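Local coordinates for Lin2634 protein (Listeria innocua, PDB 3MZO), which is a calcium-binding HD-domain protein of the YfbR-like family that probably acts as a metal-dependent phosphohydrolase, perhaps on nucleotides, at residues 134-139 with 171-176; 42-47 with 179-184; 165-170 with 206-211. All blocks are in the same frame, centred on the assembly; numbering follows the deposited sequence.

Contact 1 of 3, residues 134-139 with 171-176. With CA (calcium ion), chain K.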
loop_
_atom_site.group_PDB
_atom_site.type_symbol
_atom_site.label_atom_id
_atom_site.label_comp_id
_atom_site.label_asym_id
_atom_site.label_seq_id
_atom_site.Cartn_x
_atom_site.Cartn_y
_atom_site.Cartn_z
ATOM N N LEU B 134 -28.411 2.576 -17.058
ATOM C CA LEU B 134 -27.196 3.130 -16.428
ATOM C C LEU B 134 -27.508 3.623 -15.025
ATOM O O LEU B 134 -26.727 3.382 -14.104
ATOM C CB LEU B 134 -26.597 4.277 -17.244
ATOM C CG LEU B 134 -25.410 5.030 -16.597
ATOM C CD1 LEU B 134 -24.247 4.135 -16.159
ATOM C CD2 LEU B 134 -24.920 6.153 -17.526
ATOM N N ALA B 135 -28.645 4.318 -14.861
ATOM C CA ALA B 135 -29.019 4.841 -13.548
ATOM C C ALA B 135 -29.118 3.713 -12.521
ATOM O O ALA B 135 -28.546 3.825 -11.430
ATOM C CB ALA B 135 -30.363 5.710 -13.583
ATOM N N ILE B 136 -29.805 2.626 -12.854
ATOM C CA ILE B 136 -30.016 1.592 -11.861
ATOM C C ILE B 136 -28.735 0.806 -11.630
ATOM O O ILE B 136 -28.493 0.362 -10.504
ATOM C CB ILE B 136 -31.204 0.656 -12.155
ATOM C CG1 ILE B 136 -31.006 -0.129 -13.454
ATOM C CG2 ILE B 136 -32.543 1.453 -12.212
ATOM C CD1 ILE B 136 -32.159 -1.126 -13.761
ATOM N N SER B 137 -27.919 0.642 -12.681
ATOM C CA SER B 137 -26.697 -0.172 -12.598
ATOM C C SER B 137 -25.621 0.428 -11.688
ATOM O O SER B 137 -24.943 -0.277 -10.933
ATOM C CB SER B 137 -26.140 -0.408 -14.023
ATOM O OG SER B 137 -27.027 -1.239 -14.773
ATOM N N ASP B 138 -25.462 1.749 -11.798
ATOM C CA ASP B 138 -24.604 2.540 -10.928
ATOM C C ASP B 138 -25.062 2.412 -9.450
ATOM O O ASP B 138 -24.248 2.174 -8.552
ATOM C CB ASP B 138 -24.665 3.990 -11.422
ATOM C CG ASP B 138 -23.602 4.880 -10.808
ATOM O OD1 ASP B 138 -22.607 4.365 -10.259
ATOM O OD2 ASP B 138 -23.763 6.120 -10.897
ATOM N N LYS B 139 -26.364 2.544 -9.200
ATOM C CA LYS B 139 -26.882 2.377 -7.846
ATOM C C LYS B 139 -26.750 0.951 -7.336
ATOM O O LYS B 139 -26.515 0.737 -6.166
ATOM C CB LYS B 139 -28.339 2.847 -7.721
ATOM C CG LYS B 139 -28.556 4.332 -7.953
ATOM C CD LYS B 139 -27.719 5.224 -7.048
ATOM C CE LYS B 139 -27.950 6.704 -7.385
ATOM N NZ LYS B 139 -27.348 7.541 -6.364
ATOM N N TYR B 171 -35.836 1.672 -6.233
ATOM C CA TYR B 171 -37.302 1.523 -6.154
ATOM C C TYR B 171 -38.072 2.475 -7.018
ATOM O O TYR B 171 -39.182 2.150 -7.407
ATOM C CB TYR B 171 -37.825 1.710 -4.739
ATOM C CG TYR B 171 -38.020 0.421 -4.051
ATOM C CD1 TYR B 171 -39.108 -0.400 -4.366
ATOM C CD2 TYR B 171 -37.109 -0.008 -3.093
ATOM C CE1 TYR B 171 -39.289 -1.617 -3.735
ATOM C CE2 TYR B 171 -37.272 -1.217 -2.451
ATOM C CZ TYR B 171 -38.360 -2.023 -2.775
ATOM O OH TYR B 171 -38.504 -3.219 -2.109
ATOM N N GLU B 172 -37.512 3.651 -7.290
ATOM C CA GLU B 172 -38.127 4.652 -8.179
ATOM C C GLU B 172 -38.294 4.088 -9.583
ATOM O O GLU B 172 -39.094 4.581 -10.372
ATOM C CB GLU B 172 -37.263 5.921 -8.305
ATOM C CG GLU B 172 -37.143 6.795 -7.056
ATOM C CD GLU B 172 -36.305 8.047 -7.305
ATOM O OE1 GLU B 172 -36.140 8.462 -8.476
ATOM O OE2 GLU B 172 -35.797 8.614 -6.331
ATOM N N TYR B 173 -37.496 3.068 -9.911
ATOM C CA TYR B 173 -37.491 2.509 -11.277
ATOM C C TYR B 173 -38.197 1.134 -11.356
ATOM O O TYR B 173 -37.988 0.348 -12.305
ATOM C CB TYR B 173 -36.039 2.405 -11.771
ATOM C CG TYR B 173 -35.304 3.731 -11.988
ATOM C CD1 TYR B 173 -34.639 4.380 -10.949
ATOM C CD2 TYR B 173 -35.208 4.286 -13.256
ATOM C CE1 TYR B 173 -33.944 5.581 -11.175
ATOM C CE2 TYR B 173 -34.504 5.458 -13.484
ATOM C CZ TYR B 173 -33.878 6.101 -12.442
ATOM O OH TYR B 173 -33.207 7.277 -12.722
ATOM N N ARG B 174 -39.066 0.850 -10.392
ATOM C CA ARG B 174 -39.710 -0.468 -10.280
ATOM C C ARG B 174 -40.653 -0.830 -11.433
ATOM O O ARG B 174 -41.080 -1.971 -11.520
ATOM C CB ARG B 174 -40.452 -0.602 -8.938
ATOM C CG ARG B 174 -41.641 0.340 -8.772
ATOM C CD ARG B 174 -42.399 0.097 -7.459
ATOM N NE ARG B 174 -41.806 0.822 -6.343
ATOM C CZ ARG B 174 -42.062 2.098 -6.082
ATOM N NH1 ARG B 174 -42.919 2.772 -6.844
ATOM N NH2 ARG B 174 -41.466 2.689 -5.055
ATOM N N GLU B 175 -40.996 0.134 -12.302
ATOM C CA GLU B 175 -41.854 -0.175 -13.474
ATOM C C GLU B 175 -41.039 -0.989 -14.487
ATOM O O GLU B 175 -41.593 -1.724 -15.295
ATOM C CB GLU B 175 -42.429 1.087 -14.134
HETATM N N MSE B 176 -39.718 -0.886 -14.414
HETATM C CA MSE B 176 -38.835 -1.602 -15.330
HETATM C C MSE B 176 -38.749 -3.098 -15.012
HETATM O O MSE B 176 -38.639 -3.500 -13.853
HETATM C CB MSE B 176 -37.416 -1.020 -15.269
HETATM C CG MSE B 176 -37.221 0.409 -15.768
HETATM SE SE MSE B 176 -35.387 0.956 -15.424
HETATM C CE MSE B 176 -34.494 0.001 -16.884
HETATM CA CA CA K . -20.798 6.116 -10.895
HETATM O O HOH W 1 -21.488 8.518 -11.728
#
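The carbonyl O of Y173 accepts the backbone N of M176 at 3.0 Å, closing a type I turn from Y173 to M176, whose two end residues both face I136 of the helix 129-151. The two backbones come closest at I136 and Y173, whose CA atoms are 7.6 Å apart, and no hydrogen bond spans the gap. Apolar contacts fill it. I136 CG2 lies over one face of the Y173 ring, 4.0 Å from the ring centroid and 29° off the ring normal, which meets the criterion for a CH-pi contact. It is displaced toward the root of the ring, with 3.6 Å to Y173 CG. The side-chain torsion accounts for the division of labour: chi1 of 62° sets I136 CG1 between backbone N and carbonyl carbon, while CG2, beside the backbone N and anti to the carbonyl carbon, faces the tyrosine. The extended CG1 branch then carries CD1 to the selenomethionine M176, meeting CE tip to tip at 4.1 Å. Farther along the tyrosine, A135 CB touches the hydroxyl end at 3.4 Å from Y173 OH, approaching the ring obliquely. The partner surface is a helix of the HD-domain fold, helix 129-151, which also carries the last aspartate of the H...HD...D metal site. D138 OD1 binds calcium at 2.6 Å, together with H34, H68, D69 and a water molecule, and its other oxygen, OD2, forms a salt bridge with K125. I136 additionally packs on F45 of helix 31-51 and on V179 of helix 177-191, and M176 rests on L129, K132 and I133 of the metal-bearing helix.

Contact 2 of 3, residues 42-47 with 179-184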
loop_
_atom_site.group_PDB
_atom_site.type_symbol
_atom_site.label_atom_id
_atom_site.label_comp_id
_atom_site.label_asym_id
_atom_site.label_seq_id
_atom_site.Cartn_x
_atom_site.Cartn_y
_atom_site.Cartn_z
ATOM N N ALA B 42 -25.028 -3.589 -16.154
ATOM C CA ALA B 42 -25.899 -3.045 -17.193
ATOM C C ALA B 42 -26.199 -4.084 -18.278
ATOM O O ALA B 42 -27.345 -4.207 -18.752
ATOM C CB ALA B 42 -25.285 -1.765 -17.814
ATOM N N GLN B 43 -25.161 -4.825 -18.650
ATOM C CA GLN B 43 -25.249 -5.932 -19.607
ATOM C C GLN B 43 -26.256 -6.952 -19.134
ATOM O O GLN B 43 -27.010 -7.495 -19.936
ATOM C CB GLN B 43 -23.865 -6.582 -19.745
ATOM C CG GLN B 43 -23.766 -7.926 -20.508
ATOM C CD GLN B 43 -22.331 -8.351 -20.685
ATOM O OE1 GLN B 43 -21.677 -8.015 -21.682
ATOM N NE2 GLN B 43 -21.817 -9.063 -19.707
ATOM N N PHE B 44 -26.243 -7.257 -17.837
ATOM C CA PHE B 44 -27.211 -8.187 -17.323
ATOM C C PHE B 44 -28.622 -7.616 -17.427
ATOM O O PHE B 44 -29.545 -8.302 -17.868
ATOM C CB PHE B 44 -26.938 -8.605 -15.885
ATOM C CG PHE B 44 -28.079 -9.356 -15.292
ATOM C CD1 PHE B 44 -28.299 -10.662 -15.640
ATOM C CD2 PHE B 44 -28.988 -8.721 -14.444
ATOM C CE1 PHE B 44 -29.415 -11.360 -15.137
ATOM C CE2 PHE B 44 -30.072 -9.408 -13.928
ATOM C CZ PHE B 44 -30.279 -10.741 -14.280
ATOM N N PHE B 45 -28.816 -6.361 -17.027
ATOM C CA PHE B 45 -30.147 -5.782 -17.141
ATOM C C PHE B 45 -30.618 -5.683 -18.597
ATOM O O PHE B 45 -31.824 -5.819 -18.879
ATOM C CB PHE B 45 -30.267 -4.436 -16.385
ATOM C CG PHE B 45 -30.225 -4.584 -14.875
ATOM C CD1 PHE B 45 -31.005 -5.537 -14.222
ATOM C CD2 PHE B 45 -29.393 -3.771 -14.106
ATOM C CE1 PHE B 45 -30.942 -5.687 -12.840
ATOM C CE2 PHE B 45 -29.347 -3.908 -12.718
ATOM C CZ PHE B 45 -30.104 -4.865 -12.097
ATOM N N GLY B 46 -29.697 -5.436 -19.507
ATOM C CA GLY B 46 -29.974 -5.497 -20.930
ATOM C C GLY B 46 -30.625 -6.832 -21.342
ATOM O O GLY B 46 -31.590 -6.849 -22.115
ATOM N N ALA B 47 -30.072 -7.930 -20.814
ATOM C CA ALA B 47 -30.595 -9.275 -21.031
ATOM C C ALA B 47 -31.997 -9.394 -20.485
ATOM O O ALA B 47 -32.876 -9.954 -21.152
ATOM C CB ALA B 47 -29.657 -10.335 -20.398
ATOM N N VAL B 179 -35.661 -3.863 -12.717
ATOM C CA VAL B 179 -35.811 -3.650 -11.293
ATOM C C VAL B 179 -36.817 -4.633 -10.711
ATOM O O VAL B 179 -36.646 -5.069 -9.570
ATOM C CB VAL B 179 -36.189 -2.174 -10.966
ATOM C CG1 VAL B 179 -36.466 -1.985 -9.450
ATOM C CG2 VAL B 179 -35.102 -1.240 -11.459
ATOM N N LYS B 180 -37.847 -5.009 -11.472
ATOM C CA LYS B 180 -38.763 -6.049 -10.987
ATOM C C LYS B 180 -37.931 -7.299 -10.755
ATOM O O LYS B 180 -38.071 -7.965 -9.720
ATOM C CB LYS B 180 -39.887 -6.367 -11.991
ATOM C CG LYS B 180 -41.046 -5.360 -12.042
ATOM C CD LYS B 180 -42.095 -5.840 -13.072
ATOM C CE LYS B 180 -42.808 -4.698 -13.763
ATOM N NZ LYS B 180 -43.648 -3.939 -12.822
ATOM N N TYR B 181 -37.067 -7.631 -11.711
ATOM C CA TYR B 181 -36.207 -8.793 -11.529
ATOM C C TYR B 181 -35.305 -8.638 -10.317
ATOM O O TYR B 181 -35.210 -9.546 -9.500
ATOM C CB TYR B 181 -35.345 -9.087 -12.761
ATOM C CG TYR B 181 -34.630 -10.391 -12.575
ATOM C CD1 TYR B 181 -35.258 -11.592 -12.900
ATOM C CD2 TYR B 181 -33.364 -10.442 -11.994
ATOM C CE1 TYR B 181 -34.629 -12.809 -12.699
ATOM C CE2 TYR B 181 -32.718 -11.661 -11.792
ATOM C CZ TYR B 181 -33.367 -12.839 -12.156
ATOM O OH TYR B 181 -32.770 -14.044 -11.948
ATOM N N PHE B 182 -34.621 -7.512 -10.210
ATOM C CA PHE B 182 -33.741 -7.256 -9.057
ATOM C C PHE B 182 -34.419 -7.459 -7.676
ATOM O O PHE B 182 -33.851 -8.113 -6.799
ATOM C CB PHE B 182 -33.113 -5.855 -9.138
ATOM C CG PHE B 182 -32.306 -5.492 -7.920
ATOM C CD1 PHE B 182 -30.965 -5.839 -7.835
ATOM C CD2 PHE B 182 -32.902 -4.827 -6.844
ATOM C CE1 PHE B 182 -30.222 -5.548 -6.717
ATOM C CE2 PHE B 182 -32.161 -4.509 -5.709
ATOM C CZ PHE B 182 -30.796 -4.890 -5.657
ATOM N N LEU B 183 -35.620 -6.911 -7.495
ATOM C CA LEU B 183 -36.304 -6.969 -6.204
ATOM C C LEU B 183 -36.833 -8.376 -5.913
ATOM O O LEU B 183 -36.761 -8.852 -4.782
ATOM C CB LEU B 183 -37.471 -5.978 -6.173
ATOM C CG LEU B 183 -37.083 -4.513 -6.298
ATOM C CD1 LEU B 183 -38.314 -3.702 -6.700
ATOM C CD2 LEU B 183 -36.451 -4.013 -4.984
ATOM N N LYS B 184 -37.354 -9.043 -6.939
ATOM C CA LYS B 184 -37.878 -10.386 -6.763
ATOM C C LYS B 184 -36.782 -11.432 -6.453
ATOM O O LYS B 184 -36.933 -12.270 -5.559
ATOM C CB LYS B 184 -38.673 -10.778 -8.015
ATOM C CG LYS B 184 -39.461 -12.082 -7.916
ATOM C CD LYS B 184 -39.996 -12.526 -9.285
ATOM C CE LYS B 184 -40.686 -13.886 -9.197
ATOM N NZ LYS B 184 -41.408 -14.193 -10.445
#
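Two helical segments, 42-47 within helix 31-51 and 179-184 within helix 177-191, come closest at F45 and V179, whose CA atoms are 8.4 Å from each other. Both belong to the all-helical HD-domain fold, and the second widens to a pi-type turn at 182-184. Four aromatic side chains bridge the distance, without any hydrogen bond between the segments. F44 and Y181 form the tighter pair. Each has CG anti to its own backbone N (chi1 169° and -172°), and the two side chains cross at about a right angle. The edge of the F44 ring is turned to the tyrosine: F44 CZ comes to 3.6 Å of Y181 CE2, and F44 CE2 lies 4.0 Å from Y181 CD2. The ring centroids are 5.6 Å apart and the planes make 59°, an oblique arrangement. This pair also faces the subunit boundary. The F44 ring makes an edge-to-face contact with F113 of a second subunit, and Y181 packs on P110 of that subunit, so F44 and Y181 belong both to the helix pair and to the subunit interface. Beside F44, Q43 extends the boundary with a hydrogen bond from NE2 to N67 OD1 of the second subunit. The other pair, F45 and F182, is looser and points inward, where F45 touches S137 of helix 129-151 and F182 reaches L143 on the same helix as well as L167 and I170 of helix 158-172. Across the contact itself, the nearest atoms of this inner pair are F45 CE1 and F182 CB, at 4.3 Å.

Contact 3 of 3, residues 165-170 with 206-211; sequences EALATI and TEITTK
I208 meets L167 and A168 in an apolar contact that carries the whole interaction, with no hydrogen bond from one helix to the other. The methyl group I208 CG2 does most of the touching. With CG1 beside the backbone N (chi1 -66°), CG2 falls anti to that N, and from there it reaches L167 CG at 3.9 Å and the backbone N of A168 at 3.7 Å. The second branch, ending in CD1, adds L167 CD2 at 4.1 Å, so both branches of the isoleucine rest on the leucine. A168 contributes little bulk, which fits the close approach of the helices: its CA is 6.2 Å from that of I208.

Polar bonds stay within each helix. T210 OG1 donates to T206 O at 2.9 Å from above the carbonyl plane, 51° out of it, and T210 N donates to the same oxygen at 2.8 Å, so one carbonyl is gripped twice.

The pair lies away from the calcium site. L167 also packs on L143 of helix 129-151 and on F182 and L187 of helix 177-191, while T209 OG1 probably hydrogen-bonds to Y171 OH. The C-terminal helix 201-211 is thus laid against helix 158-172, whose L167 is in turn seated on helices 129-151 and 177-191.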
loop_
_atom_site.group_PDB
_atom_site.type_symbol
_atom_site.label_atom_id
_atom_site.label_comp_id
_atom_site.label_asym_id
_atom_site.label_seq_id
_atom_site.Cartn_x
_atom_site.Cartn_y
_atom_site.Cartn_z
ATOM N N GLU B 165 -30.067 5.092 0.443
ATOM C CA GLU B 165 -30.275 5.986 -0.683
ATOM C C GLU B 165 -30.294 5.218 -1.980
ATOM O O GLU B 165 -31.144 5.483 -2.833
ATOM C CB GLU B 165 -29.190 7.062 -0.740
ATOM C CG GLU B 165 -29.351 8.120 -1.876
ATOM C CD GLU B 165 -28.912 7.644 -3.304
ATOM O OE1 GLU B 165 -27.964 6.819 -3.456
ATOM O OE2 GLU B 165 -29.525 8.122 -4.289
ATOM N N ALA B 166 -29.353 4.284 -2.127
ATOM C CA ALA B 166 -29.236 3.496 -3.336
ATOM C C ALA B 166 -30.493 2.639 -3.528
ATOM O O ALA B 166 -31.117 2.703 -4.587
ATOM C CB ALA B 166 -27.930 2.645 -3.316
ATOM N N LEU B 167 -30.914 1.899 -2.507
ATOM C CA LEU B 167 -32.132 1.109 -2.631
ATOM C C LEU B 167 -33.387 1.974 -2.893
ATOM O O LEU B 167 -34.178 1.679 -3.795
ATOM C CB LEU B 167 -32.324 0.207 -1.407
ATOM C CG LEU B 167 -33.386 -0.903 -1.536
ATOM C CD1 LEU B 167 -33.183 -1.861 -2.785
ATOM C CD2 LEU B 167 -33.405 -1.685 -0.238
ATOM N N ALA B 168 -33.539 3.058 -2.143
ATOM C CA ALA B 168 -34.628 4.009 -2.377
ATOM C C ALA B 168 -34.691 4.400 -3.849
ATOM O O ALA B 168 -35.740 4.323 -4.472
ATOM C CB ALA B 168 -34.445 5.253 -1.505
ATOM N N THR B 169 -33.560 4.803 -4.410
ATOM C CA THR B 169 -33.502 5.184 -5.818
ATOM C C THR B 169 -33.853 4.024 -6.768
ATOM O O THR B 169 -34.672 4.194 -7.664
ATOM C CB THR B 169 -32.129 5.759 -6.153
ATOM O OG1 THR B 169 -31.874 6.822 -5.241
ATOM C CG2 THR B 169 -32.061 6.309 -7.565
ATOM N N ILE B 170 -33.273 2.842 -6.561
ATOM C CA ILE B 170 -33.641 1.672 -7.361
ATOM C C ILE B 170 -35.182 1.469 -7.377
ATOM O O ILE B 170 -35.774 1.147 -8.424
ATOM C CB ILE B 170 -32.895 0.390 -6.854
ATOM C CG1 ILE B 170 -31.404 0.500 -7.160
ATOM C CG2 ILE B 170 -33.444 -0.870 -7.506
ATOM C CD1 ILE B 170 -30.538 -0.519 -6.453
ATOM N N THR B 206 -36.805 -3.719 4.725
ATOM C CA THR B 206 -38.259 -3.702 4.880
ATOM C C THR B 206 -38.769 -2.254 4.912
ATOM O O THR B 206 -39.692 -1.898 4.179
ATOM C CB THR B 206 -38.702 -4.448 6.176
ATOM O OG1 THR B 206 -38.533 -5.858 5.988
ATOM C CG2 THR B 206 -40.167 -4.143 6.547
ATOM N N GLU B 207 -38.150 -1.433 5.757
ATOM C CA GLU B 207 -38.517 -0.012 5.881
ATOM C C GLU B 207 -38.479 0.748 4.570
ATOM O O GLU B 207 -39.437 1.456 4.232
ATOM C CB GLU B 207 -37.601 0.689 6.878
ATOM C CG GLU B 207 -38.005 0.428 8.327
ATOM C CD GLU B 207 -36.960 0.899 9.336
ATOM O OE1 GLU B 207 -35.936 1.503 8.932
ATOM O OE2 GLU B 207 -37.174 0.660 10.543
ATOM N N ILE B 208 -37.373 0.588 3.836
ATOM C CA ILE B 208 -37.214 1.228 2.536
ATOM C C ILE B 208 -38.304 0.758 1.561
ATOM O O ILE B 208 -38.860 1.577 0.818
ATOM C CB ILE B 208 -35.779 0.988 1.961
ATOM C CG1 ILE B 208 -34.736 1.683 2.841
ATOM C CG2 ILE B 208 -35.661 1.493 0.516
ATOM C CD1 ILE B 208 -33.385 1.040 2.796
ATOM N N THR B 209 -38.621 -0.542 1.575
ATOM C CA THR B 209 -39.694 -1.106 0.715
ATOM C C THR B 209 -41.104 -0.624 1.106
ATOM O O THR B 209 -41.952 -0.411 0.225
ATOM C CB THR B 209 -39.719 -2.656 0.757
ATOM O OG1 THR B 209 -38.424 -3.172 0.434
ATOM C CG2 THR B 209 -40.783 -3.220 -0.203
ATOM N N THR B 210 -41.348 -0.502 2.420
ATOM C CA THR B 210 -42.613 0.036 2.976
ATOM C C THR B 210 -42.756 1.506 2.586
ATOM O O THR B 210 -43.801 1.908 2.051
ATOM C CB THR B 210 -42.666 -0.041 4.541
ATOM O OG1 THR B 210 -42.473 -1.391 4.986
ATOM C CG2 THR B 210 -44.003 0.487 5.082
ATOM N N LYS B 211 -41.694 2.286 2.866
ATOM C CA LYS B 211 -41.579 3.693 2.447
ATOM C C LYS B 211 -41.831 3.820 0.937
ATOM O O LYS B 211 -42.579 4.711 0.510
ATOM C CB LYS B 211 -40.210 4.280 2.822
#

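Contact 1 lies on the same side of the chain's centre as each of the other two, and helix 158-172 runs through the all-helical arrangement. It supplies segment 165-170 to contact 3 and begins the second segment of contact 1, whose centres are 12 Å apart; the connection continues through K139 with E165 and Y171 with T209. Contacts 1 and 2 are closer, about 9 Å between centres, with S137 packing on A42 and F45. Contacts 2 and 3, about 17 Å apart, touch through F182 with L167 and I170. Along the chain contact 1 is nested within contact 2, while contact 3 crosses both, so segments far apart in sequence meet around helices 129-151 and 158-172.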